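Long-range contacts in peptidoglycan D,D-transpeptidase MrdA (Pseudomonas aeruginosa, PDB 7KIS), which probably cross-links the peptidoglycan of the cell wall as a D,D-transpeptidase, and here holds the ring-opened form of the diazabicyclooctane WCK 5153: residues A[347-358]-A[385-394]; A[397-405]-A[424-432]. All coordinates share one frame; numbering follows the deposited sequence.

Both contacts lie in the transpeptidase domain, and they follow one another along the chain. Helix 386-396 belongs to contact 1, and helix 398-407, next in sequence, to contact 2. The centres of the two contacts are about 20 Å apart. Contact 1 is the one that reaches the pocket: Asp386 and Tyr390 line it beside the bound inhibitor, and the side chain of Tyr390 is about 9 Å from that of Ser327, the predicted acylated serine. Contact 2 lies close to Ser327 as well but does not touch the inhibitor. Its Met405 side chain is about 11 Å from that of Ser327 and about 13 Å from the inhibitor. Helices 330-340 and 443-449 pack against both contacts.

Contact 1 of 2, residues A[347-358]-A[385-394]. With C9D ((2S,5R)-1-formyl-N'-[(3R)-pyrrolidine-3-carbonyl]-5-[(sulfooxy)amino]piperidine-2-carbohydrazide), chain C.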
loop_
_atom_site.group_PDB
_atom_site.type_symbol
_atom_site.label_atom_id
_atom_site.label_comp_id
_atom_site.label_asym_id
_atom_site.label_seq_id
_atom_site.Cartn_x
_atom_site.Cartn_y
_atom_site.Cartn_z
ATOM N N SER A 347 -31.560 3.351 1.198
ATOM C CA SER A 347 -32.060 3.839 -0.082
ATOM C C SER A 347 -31.664 2.898 -1.214
ATOM O O SER A 347 -30.498 2.518 -1.350
ATOM C CB SER A 347 -31.546 5.251 -0.351
ATOM O OG SER A 347 -30.201 5.226 -0.777
ATOM N N ARG A 348 -32.648 2.530 -2.025
ATOM C CA ARG A 348 -32.516 1.509 -3.052
ATOM C C ARG A 348 -32.381 2.106 -4.449
ATOM O O ARG A 348 -32.746 3.256 -4.708
ATOM C CB ARG A 348 -33.732 0.585 -3.012
ATOM C CG ARG A 348 -35.030 1.363 -3.025
ATOM C CD ARG A 348 -36.117 0.620 -3.755
ATOM N NE ARG A 348 -36.798 -0.325 -2.888
ATOM C CZ ARG A 348 -37.981 -0.091 -2.335
ATOM N NH1 ARG A 348 -38.604 1.055 -2.567
ATOM N NH2 ARG A 348 -38.540 -0.998 -1.557
ATOM N N VAL A 349 -31.844 1.287 -5.354
ATOM C CA VAL A 349 -31.636 1.638 -6.755
ATOM C C VAL A 349 -31.888 0.379 -7.574
ATOM O O VAL A 349 -31.266 -0.658 -7.323
ATOM C CB VAL A 349 -30.220 2.180 -7.024
ATOM C CG1 VAL A 349 -29.880 2.077 -8.503
ATOM C CG2 VAL A 349 -30.098 3.620 -6.547
ATOM N N PHE A 350 -32.798 0.458 -8.543
ATOM C CA PHE A 350 -33.052 -0.680 -9.417
ATOM C C PHE A 350 -31.957 -0.795 -10.465
ATOM O O PHE A 350 -31.631 0.180 -11.149
ATOM C CB PHE A 350 -34.412 -0.562 -10.103
ATOM C CG PHE A 350 -34.846 -1.823 -10.794
ATOM C CD1 PHE A 350 -35.310 -2.905 -10.063
ATOM C CD2 PHE A 350 -34.773 -1.935 -12.172
ATOM C CE1 PHE A 350 -35.704 -4.070 -10.693
ATOM C CE2 PHE A 350 -35.165 -3.098 -12.809
ATOM C CZ PHE A 350 -35.630 -4.167 -12.067
ATOM N N ASP A 351 -31.386 -1.992 -10.585
ATOM C CA ASP A 351 -30.305 -2.253 -11.529
ATOM C C ASP A 351 -30.841 -3.067 -12.699
ATOM O O ASP A 351 -30.985 -4.295 -12.588
ATOM C CB ASP A 351 -29.157 -2.993 -10.835
ATOM C CG ASP A 351 -28.120 -3.514 -11.811
ATOM O OD1 ASP A 351 -27.890 -2.861 -12.851
ATOM O OD2 ASP A 351 -27.529 -4.579 -11.534
ATOM N N PRO A 352 -31.164 -2.440 -13.831
ATOM C CA PRO A 352 -31.555 -3.194 -15.026
ATOM C C PRO A 352 -30.386 -3.744 -15.828
ATOM O O PRO A 352 -30.608 -4.296 -16.908
ATOM C CB PRO A 352 -32.322 -2.143 -15.841
ATOM C CG PRO A 352 -31.647 -0.861 -15.496
ATOM C CD PRO A 352 -31.191 -0.984 -14.061
ATOM N N GLY A 353 -29.160 -3.603 -15.331
ATOM C CA GLY A 353 -27.976 -3.994 -16.061
ATOM C C GLY A 353 -27.217 -2.848 -16.690
ATOM O O GLY A 353 -26.227 -3.095 -17.390
ATOM N N TYR A 354 -27.641 -1.608 -16.458
ATOM C CA TYR A 354 -27.023 -0.437 -17.063
ATOM C C TYR A 354 -27.497 0.795 -16.304
ATOM O O TYR A 354 -28.434 0.732 -15.503
ATOM C CB TYR A 354 -27.372 -0.323 -18.549
ATOM C CG TYR A 354 -28.856 -0.439 -18.826
ATOM C CD1 TYR A 354 -29.427 -1.662 -19.156
ATOM C CD2 TYR A 354 -29.687 0.672 -18.747
ATOM C CE1 TYR A 354 -30.782 -1.772 -19.404
ATOM C CE2 TYR A 354 -31.043 0.570 -18.992
ATOM C CZ TYR A 354 -31.585 -0.655 -19.321
ATOM O OH TYR A 354 -32.934 -0.762 -19.569
ATOM N N TYR A 355 -26.838 1.920 -16.569
ATOM C CA TYR A 355 -27.229 3.203 -16.008
ATOM C C TYR A 355 -27.099 4.287 -17.067
ATOM O O TYR A 355 -26.116 4.321 -17.813
ATOM C CB TYR A 355 -26.382 3.583 -14.786
ATOM C CG TYR A 355 -26.669 4.981 -14.278
ATOM C CD1 TYR A 355 -25.820 6.040 -14.576
ATOM C CD2 TYR A 355 -27.798 5.242 -13.511
ATOM C CE1 TYR A 355 -26.084 7.318 -14.119
ATOM C CE2 TYR A 355 -28.070 6.518 -13.050
ATOM C CZ TYR A 355 -27.209 7.551 -13.357
ATOM O OH TYR A 355 -27.473 8.823 -12.901
ATOM N N GLN A 356 -28.095 5.167 -17.127
ATOM C CA GLN A 356 -28.090 6.301 -18.039
ATOM C C GLN A 356 -28.266 7.579 -17.233
ATOM O O GLN A 356 -29.153 7.656 -16.377
ATOM C CB GLN A 356 -29.213 6.195 -19.074
ATOM C CG GLN A 356 -29.133 4.997 -19.995
ATOM C CD GLN A 356 -30.372 4.853 -20.859
ATOM O OE1 GLN A 356 -31.494 4.828 -20.353
ATOM N NE2 GLN A 356 -30.175 4.769 -22.169
ATOM N N LEU A 357 -27.425 8.575 -17.502
ATOM C CA LEU A 357 -27.641 9.880 -16.905
ATOM C C LEU A 357 -28.831 10.547 -17.593
ATOM O O LEU A 357 -29.103 10.281 -18.768
ATOM C CB LEU A 357 -26.384 10.743 -17.003
ATOM C CG LEU A 357 -25.695 10.974 -18.346
ATOM C CD1 LEU A 357 -26.172 12.268 -18.962
ATOM C CD2 LEU A 357 -24.191 11.008 -18.151
ATOM N N PRO A 358 -29.576 11.404 -16.881
ATOM C CA PRO A 358 -30.865 11.870 -17.420
ATOM C C PRO A 358 -30.797 12.710 -18.688
ATOM O O PRO A 358 -31.832 13.223 -19.129
ATOM C CB PRO A 358 -31.435 12.710 -16.269
ATOM C CG PRO A 358 -30.712 12.244 -15.046
ATOM C CD PRO A 358 -29.338 11.892 -15.513
ATOM N N ASN A 385 -21.958 -3.898 -7.433
ATOM C CA ASN A 385 -22.802 -3.419 -8.516
ATOM C C ASN A 385 -22.269 -2.085 -9.026
ATOM O O ASN A 385 -21.938 -1.197 -8.235
ATOM C CB ASN A 385 -24.247 -3.280 -8.038
ATOM C CG ASN A 385 -25.217 -3.026 -9.178
ATOM O OD1 ASN A 385 -25.445 -1.880 -9.565
ATOM N ND2 ASN A 385 -25.787 -4.096 -9.726
ATOM N N ASP A 386 -22.184 -1.943 -10.349
ATOM C CA ASP A 386 -21.652 -0.709 -10.913
ATOM C C ASP A 386 -22.715 0.376 -11.028
ATOM O O ASP A 386 -22.402 1.559 -10.863
ATOM C CB ASP A 386 -21.021 -0.975 -12.282
ATOM C CG ASP A 386 -19.869 -1.962 -12.213
ATOM O OD1 ASP A 386 -19.012 -1.815 -11.319
ATOM O OD2 ASP A 386 -19.823 -2.887 -13.051
ATOM N N THR A 387 -23.965 -0.002 -11.308
ATOM C CA THR A 387 -25.017 0.995 -11.489
ATOM C C THR A 387 -25.288 1.756 -10.197
ATOM O O THR A 387 -25.580 2.957 -10.229
ATOM C CB THR A 387 -26.294 0.326 -11.999
ATOM O OG1 THR A 387 -26.719 -0.675 -11.068
ATOM C CG2 THR A 387 -26.042 -0.321 -13.350
ATOM N N TYR A 388 -25.208 1.071 -9.051
ATOM C CA TYR A 388 -25.390 1.746 -7.769
ATOM C C TYR A 388 -24.375 2.866 -7.590
ATOM O O TYR A 388 -24.723 3.966 -7.145
ATOM C CB TYR A 388 -25.283 0.733 -6.627
ATOM C CG TYR A 388 -25.447 1.313 -5.234
ATOM C CD1 TYR A 388 -24.378 1.913 -4.575
ATOM C CD2 TYR A 388 -26.662 1.236 -4.568
ATOM C CE1 TYR A 388 -24.521 2.432 -3.303
ATOM C CE2 TYR A 388 -26.814 1.752 -3.294
ATOM C CZ TYR A 388 -25.740 2.349 -2.667
ATOM O OH TYR A 388 -25.886 2.865 -1.399
ATOM N N PHE A 389 -23.113 2.605 -7.930
ATOM C CA PHE A 389 -22.078 3.619 -7.794
ATOM C C PHE A 389 -22.016 4.546 -9.001
ATOM O O PHE A 389 -21.520 5.671 -8.874
ATOM C CB PHE A 389 -20.725 2.949 -7.547
ATOM C CG PHE A 389 -20.679 2.151 -6.273
ATOM C CD1 PHE A 389 -21.047 0.818 -6.262
ATOM C CD2 PHE A 389 -20.291 2.741 -5.083
ATOM C CE1 PHE A 389 -21.018 0.081 -5.093
ATOM C CE2 PHE A 389 -20.260 2.010 -3.910
ATOM C CZ PHE A 389 -20.624 0.678 -3.916
ATOM N N TYR A 390 -22.497 4.096 -10.163
ATOM C CA TYR A 390 -22.795 5.029 -11.244
ATOM C C TYR A 390 -23.791 6.081 -10.775
ATOM O O TYR A 390 -23.592 7.284 -10.976
ATOM C CB TYR A 390 -23.355 4.277 -12.453
ATOM C CG TYR A 390 -22.347 3.481 -13.253
ATOM C CD1 TYR A 390 -21.012 3.857 -13.310
ATOM C CD2 TYR A 390 -22.741 2.353 -13.964
ATOM C CE1 TYR A 390 -20.096 3.127 -14.049
ATOM C CE2 TYR A 390 -21.836 1.619 -14.702
ATOM C CZ TYR A 390 -20.515 2.008 -14.743
ATOM O OH TYR A 390 -19.616 1.272 -15.481
ATOM N N ASP A 391 -24.876 5.631 -10.140
ATOM C CA ASP A 391 -25.903 6.543 -9.649
ATOM C C ASP A 391 -25.393 7.377 -8.478
ATOM O O ASP A 391 -25.724 8.564 -8.366
ATOM C CB ASP A 391 -27.144 5.746 -9.247
ATOM C CG ASP A 391 -28.246 6.621 -8.690
ATOM O OD1 ASP A 391 -28.968 7.252 -9.489
ATOM O OD2 ASP A 391 -28.395 6.669 -7.451
ATOM N N LEU A 392 -24.592 6.776 -7.595
ATOM C CA LEU A 392 -24.074 7.510 -6.445
ATOM C C LEU A 392 -23.124 8.618 -6.885
ATOM O O LEU A 392 -23.218 9.754 -6.407
ATOM C CB LEU A 392 -23.373 6.551 -5.481
ATOM C CG LEU A 392 -23.003 7.076 -4.091
ATOM C CD1 LEU A 392 -23.145 5.975 -3.051
ATOM C CD2 LEU A 392 -21.591 7.648 -4.070
ATOM N N ALA A 393 -22.196 8.301 -7.793
ATOM C CA ALA A 393 -21.243 9.304 -8.259
ATOM C C ALA A 393 -21.943 10.441 -8.990
ATOM O O ALA A 393 -21.471 11.584 -8.955
ATOM C CB ALA A 393 -20.195 8.657 -9.163
ATOM N N HIS A 394 -23.056 10.148 -9.663
ATOM C CA HIS A 394 -23.791 11.191 -10.371
ATOM C C HIS A 394 -24.388 12.196 -9.395
ATOM O O HIS A 394 -24.155 13.405 -9.513
ATOM C CB HIS A 394 -24.884 10.563 -11.236
ATOM C CG HIS A 394 -25.535 11.527 -12.178
ATOM N ND1 HIS A 394 -24.824 12.258 -13.105
ATOM C CD2 HIS A 394 -26.833 11.882 -12.334
ATOM C CE1 HIS A 394 -25.655 13.020 -13.792
ATOM N NE2 HIS A 394 -26.880 12.811 -13.344
HETATM O OAF C9D C . -13.406 -10.078 -7.889
HETATM S SAY C9D C . -14.472 -9.623 -8.872
HETATM O OAD C9D C . -14.257 -10.260 -10.228
HETATM O OAE C9D C . -15.732 -10.138 -8.212
HETATM O OAR C9D C . -14.498 -7.931 -9.007
HETATM N NAQ C9D C . -15.867 -7.518 -9.158
HETATM C CAU C9D C . -16.097 -6.952 -10.549
HETATM C CAJ C9D C . -14.916 -7.247 -11.395
HETATM C CB C9D C . -14.967 -6.577 -12.710
HETATM C CAM C9D C . -16.412 -5.459 -10.447
HETATM N N C9D C . -15.463 -4.578 -11.230
HETATM C CAG C9D C . -14.624 -3.626 -10.501
HETATM O OAA C9D C . -13.524 -3.389 -10.892
HETATM C CA C9D C . -14.985 -5.056 -12.582
HETATM C C C9D C . -15.881 -4.507 -13.680
HETATM O O C9D C . -15.687 -4.837 -14.798
HETATM N NAP C9D C . -16.993 -3.575 -13.376
HETATM N NAO C9D C . -17.776 -3.122 -14.472
HETATM C CAS C9D C . -17.160 -2.309 -15.522
HETATM O OAB C9D C . -16.011 -2.013 -15.460
HETATM C CAV C9D C . -18.034 -1.834 -16.746
HETATM C CAI C9D C . -18.891 -3.058 -17.226
HETATM C CAH C9D C . -18.215 -3.539 -18.577
HETATM N NAN C9D C . -17.628 -2.431 -19.071
HETATM C CAL C9D C . -17.207 -1.509 -17.779
HETATM O O HOH W 1 -28.138 2.369 0.443
#
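The SxD motif of the penicillin-binding protein active site ends in Asn385 and Asp386, and Asn385 joins this motif to Asp351 of strand 349-351. Asn385 ND2 donates to Asp351 OD2 at 2.6 Å. The acceptor lies in the amide plane, but the donor stands above the carboxylate, 67° out of its plane. OD1 of Asp351 takes Gly353 N at 2.9 Å, an Asx turn. Asn385 also caps helix 386-396, its OD1 accepting from Tyr388 N at 3.0 Å. The amide is thus fixed from both ends. Asp372 bonds to both Asn385 ND2 and Asp351 OD2. Thr387 CG2 packs against the Tyr354 carbonyl O, 3.4 Å away. Val349 CG2 lies against the Asp391 carboxylate, which pairs with Lys395. Tyr355 lays one ring face over the helix backbone at Tyr390 and Asp391. With CG anti to the backbone N (chi1 174°), its ring runs along the helix, CD1 3.7 Å from Tyr390 CB and OH 3.2 Å from His394 CD2. Pro358 CD meets His394 NE2 at 3.4 Å. On the pocket side Asp386 OD2 accepts weakly from NAO of the inhibitor C9D at 2.5 Å, and OD1 pairs with Lys330. Helix 443-449 touches Tyr355, Tyr390 and His394 through Leu446.

Contact 2 of 2, residues A[397-405]-A[424-432]; sequences GIDRLHAFM and GLMPSREWK
Ser428 OG accepts two backbone N-H groups, Glu430 N at 3.0 Å and, weakly, Trp431 N, while CB of the same serine rests on the ring of His402. This N-cap starts helix 429-435. The Ser428 CB lies 3.5 Å from the His402 ring centroid, only 9° off the ring normal, a CH-pi contact over the face. At the ring edge, His402 ND1 donates weakly to Met426 O at 2.9 Å. Face contact and weak edge bond together probably help fix the turn of the imidazole. The Met426 and His402 side chains lie alongside each other, pointing opposite ways. The Met426 chain bends at chi2 (37°), which lays CE against the side of the helix, 3.7 Å from Met405 CB and 4.2 Å from Leu401 CG. Near the start of helix 398-407, Asp399 OD2 and Arg429 NH1 form a long salt bridge of 3.5 Å. The carboxylate meets the edge of the guanidinium, with the two planes 63° apart. Ile398 CG2 also touches Arg429 NH1, at 3.9 Å. Helix 398-407 is thereby joined to the loop before helix 429-435 and to its first turn. Leu448 of helix 443-449 meets Ile398, Leu401 and Pro427, and helix 330-340 packs on Phe404 and Met405.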
loop_
_atom_site.group_PDB
_atom_site.type_symbol
_atom_site.label_atom_id
_atom_site.label_comp_id
_atom_site.label_asym_id
_atom_site.label_seq_id
_atom_site.Cartn_x
_atom_site.Cartn_y
_atom_site.Cartn_z
ATOM N N GLY A 397 -21.362 14.338 -7.525
ATOM C CA GLY A 397 -20.546 15.330 -8.188
ATOM C C GLY A 397 -19.075 15.082 -7.937
ATOM O O GLY A 397 -18.662 14.628 -6.868
ATOM N N ILE A 398 -18.258 15.410 -8.944
ATOM C CA ILE A 398 -16.818 15.166 -8.825
ATOM C C ILE A 398 -16.160 16.179 -7.901
ATOM O O ILE A 398 -15.080 15.925 -7.366
ATOM C CB ILE A 398 -16.142 15.148 -10.215
ATOM C CG1 ILE A 398 -14.788 14.457 -10.112
ATOM C CG2 ILE A 398 -15.974 16.558 -10.749
ATOM C CD1 ILE A 398 -14.813 13.203 -9.270
ATOM N N ASP A 399 -16.802 17.323 -7.690
ATOM C CA ASP A 399 -16.254 18.314 -6.773
ATOM C C ASP A 399 -16.192 17.775 -5.347
ATOM O O ASP A 399 -15.190 17.959 -4.644
ATOM C CB ASP A 399 -17.089 19.595 -6.823
ATOM C CG ASP A 399 -16.848 20.418 -8.078
ATOM O OD1 ASP A 399 -15.713 20.402 -8.601
ATOM O OD2 ASP A 399 -17.784 21.106 -8.525
ATOM N N ARG A 400 -17.259 17.117 -4.904
ATOM C CA ARG A 400 -17.307 16.559 -3.564
ATOM C C ARG A 400 -16.830 15.113 -3.523
ATOM O O ARG A 400 -16.626 14.572 -2.429
ATOM C CB ARG A 400 -18.731 16.631 -3.006
ATOM C CG ARG A 400 -19.348 18.016 -2.989
ATOM C CD ARG A 400 -20.769 17.976 -2.434
ATOM N NE ARG A 400 -21.624 17.034 -3.156
ATOM C CZ ARG A 400 -22.919 16.863 -2.914
ATOM N NH1 ARG A 400 -23.520 17.573 -1.968
ATOM N NH2 ARG A 400 -23.621 15.988 -3.620
ATOM N N LEU A 401 -16.636 14.481 -4.687
ATOM C CA LEU A 401 -16.053 13.143 -4.734
ATOM C C LEU A 401 -14.535 13.206 -4.613
ATOM O O LEU A 401 -13.946 12.537 -3.757
ATOM C CB LEU A 401 -16.470 12.416 -6.019
ATOM C CG LEU A 401 -15.856 11.032 -6.274
ATOM C CD1 LEU A 401 -16.157 10.109 -5.105
ATOM C CD2 LEU A 401 -16.380 10.429 -7.572
ATOM N N HIS A 402 -13.887 14.000 -5.473
ATOM C CA HIS A 402 -12.439 14.166 -5.385
ATOM C C HIS A 402 -12.018 14.675 -4.013
ATOM O O HIS A 402 -10.948 14.306 -3.517
ATOM C CB HIS A 402 -11.953 15.116 -6.480
ATOM C CG HIS A 402 -10.708 15.869 -6.125
ATOM N ND1 HIS A 402 -9.443 15.374 -6.366
ATOM C CD2 HIS A 402 -10.532 17.085 -5.555
ATOM C CE1 HIS A 402 -8.544 16.250 -5.955
ATOM N NE2 HIS A 402 -9.178 17.297 -5.457
ATOM N N ALA A 403 -12.842 15.519 -3.388
ATOM C CA ALA A 403 -12.519 16.027 -2.060
ATOM C C ALA A 403 -12.583 14.924 -1.008
ATOM O O ALA A 403 -11.758 14.888 -0.089
ATOM C CB ALA A 403 -13.464 17.170 -1.695
ATOM N N PHE A 404 -13.559 14.018 -1.124
ATOM C CA PHE A 404 -13.696 12.953 -0.135
ATOM C C PHE A 404 -12.618 11.889 -0.305
ATOM O O PHE A 404 -11.990 11.467 0.674
ATOM C CB PHE A 404 -15.088 12.327 -0.224
ATOM C CG PHE A 404 -15.470 11.525 0.987
ATOM C CD1 PHE A 404 -15.090 10.197 1.107
ATOM C CD2 PHE A 404 -16.207 12.099 2.009
ATOM C CE1 PHE A 404 -15.438 9.459 2.221
ATOM C CE2 PHE A 404 -16.560 11.365 3.125
ATOM C CZ PHE A 404 -16.174 10.043 3.231
ATOM N N MET A 405 -12.389 11.438 -1.541
ATOM C CA MET A 405 -11.355 10.440 -1.780
ATOM C C MET A 405 -9.957 10.985 -1.529
ATOM O O MET A 405 -9.025 10.199 -1.332
ATOM C CB MET A 405 -11.462 9.899 -3.208
ATOM C CG MET A 405 -12.833 9.338 -3.551
ATOM S SD MET A 405 -13.279 7.915 -2.537
ATOM C CE MET A 405 -12.287 6.633 -3.295
ATOM N N GLY A 424 0.214 9.416 -7.194
ATOM C CA GLY A 424 -1.058 8.938 -7.692
ATOM C C GLY A 424 -1.848 10.093 -8.275
ATOM O O GLY A 424 -1.394 11.237 -8.332
ATOM N N LEU A 425 -3.063 9.789 -8.720
ATOM C CA LEU A 425 -3.919 10.815 -9.304
ATOM C C LEU A 425 -5.353 10.596 -8.853
ATOM O O LEU A 425 -5.911 9.513 -9.049
ATOM C CB LEU A 425 -3.832 10.807 -10.833
ATOM C CG LEU A 425 -4.684 11.862 -11.542
ATOM C CD1 LEU A 425 -4.279 13.264 -11.106
ATOM C CD2 LEU A 425 -4.575 11.715 -13.050
ATOM N N MET A 426 -5.939 11.624 -8.249
ATOM C CA MET A 426 -7.374 11.670 -7.971
ATOM C C MET A 426 -7.946 12.820 -8.784
ATOM O O MET A 426 -7.858 13.986 -8.360
ATOM C CB MET A 426 -7.655 11.862 -6.482
ATOM C CG MET A 426 -9.126 11.733 -6.118
ATOM S SD MET A 426 -9.953 10.455 -7.083
ATOM C CE MET A 426 -11.673 10.870 -6.801
ATOM N N PRO A 427 -8.518 12.553 -9.956
ATOM C CA PRO A 427 -8.856 13.644 -10.875
ATOM C C PRO A 427 -9.941 14.557 -10.330
ATOM O O PRO A 427 -10.861 14.133 -9.628
ATOM C CB PRO A 427 -9.330 12.917 -12.137
ATOM C CG PRO A 427 -9.748 11.569 -11.668
ATOM C CD PRO A 427 -8.854 11.233 -10.512
ATOM N N SER A 428 -9.818 15.834 -10.682
ATOM C CA SER A 428 -10.752 16.866 -10.272
ATOM C C SER A 428 -11.057 17.725 -11.491
ATOM O O SER A 428 -10.488 17.531 -12.569
ATOM C CB SER A 428 -10.196 17.696 -9.109
ATOM O OG SER A 428 -9.625 18.911 -9.561
ATOM N N ARG A 429 -11.957 18.695 -11.322
ATOM C CA ARG A 429 -12.251 19.606 -12.424
ATOM C C ARG A 429 -11.076 20.531 -12.719
ATOM O O ARG A 429 -10.866 20.914 -13.877
ATOM C CB ARG A 429 -13.508 20.423 -12.112
ATOM C CG ARG A 429 -13.932 21.372 -13.230
ATOM C CD ARG A 429 -15.250 22.071 -12.925
ATOM N NE ARG A 429 -16.145 21.258 -12.109
ATOM C CZ ARG A 429 -17.126 20.509 -12.599
ATOM N NH1 ARG A 429 -17.897 19.804 -11.782
ATOM N NH2 ARG A 429 -17.336 20.462 -13.908
ATOM N N GLU A 430 -10.298 20.894 -11.699
ATOM C CA GLU A 430 -9.137 21.749 -11.922
ATOM C C GLU A 430 -8.001 21.011 -12.622
ATOM O O GLU A 430 -7.273 21.619 -13.414
ATOM C CB GLU A 430 -8.658 22.332 -10.593
ATOM C CG GLU A 430 -9.775 22.828 -9.678
ATOM C CD GLU A 430 -10.348 24.172 -10.100
ATOM O OE1 GLU A 430 -10.650 24.359 -11.299
ATOM O OE2 GLU A 430 -10.508 25.044 -9.221
ATOM N N TRP A 431 -7.824 19.718 -12.341
ATOM C CA TRP A 431 -6.748 18.964 -12.982
ATOM C C TRP A 431 -6.952 18.870 -14.490
ATOM O O TRP A 431 -6.018 19.091 -15.270
ATOM C CB TRP A 431 -6.643 17.564 -12.376
ATOM C CG TRP A 431 -5.810 16.626 -13.204
ATOM C CD1 TRP A 431 -4.452 16.494 -13.171
ATOM C CD2 TRP A 431 -6.279 15.699 -14.192
ATOM N NE1 TRP A 431 -4.047 15.541 -14.075
ATOM C CE2 TRP A 431 -5.149 15.038 -14.715
ATOM C CE3 TRP A 431 -7.544 15.362 -14.685
ATOM C CZ2 TRP A 431 -5.246 14.061 -15.704
ATOM C CZ3 TRP A 431 -7.638 14.392 -15.668
ATOM C CH2 TRP A 431 -6.495 13.753 -16.167
ATOM N N LYS A 432 -8.173 18.541 -14.920
ATOM C CA LYS A 432 -8.430 18.382 -16.348
ATOM C C LYS A 432 -8.370 19.711 -17.084
ATOM O O LYS A 432 -8.025 19.746 -18.271
ATOM C CB LYS A 432 -9.786 17.708 -16.559
ATOM C CG LYS A 432 -9.999 17.148 -17.954
ATOM C CD LYS A 432 -11.334 16.427 -18.055
ATOM C CE LYS A 432 -11.983 16.643 -19.409
ATOM N NZ LYS A 432 -12.294 15.364 -20.102
#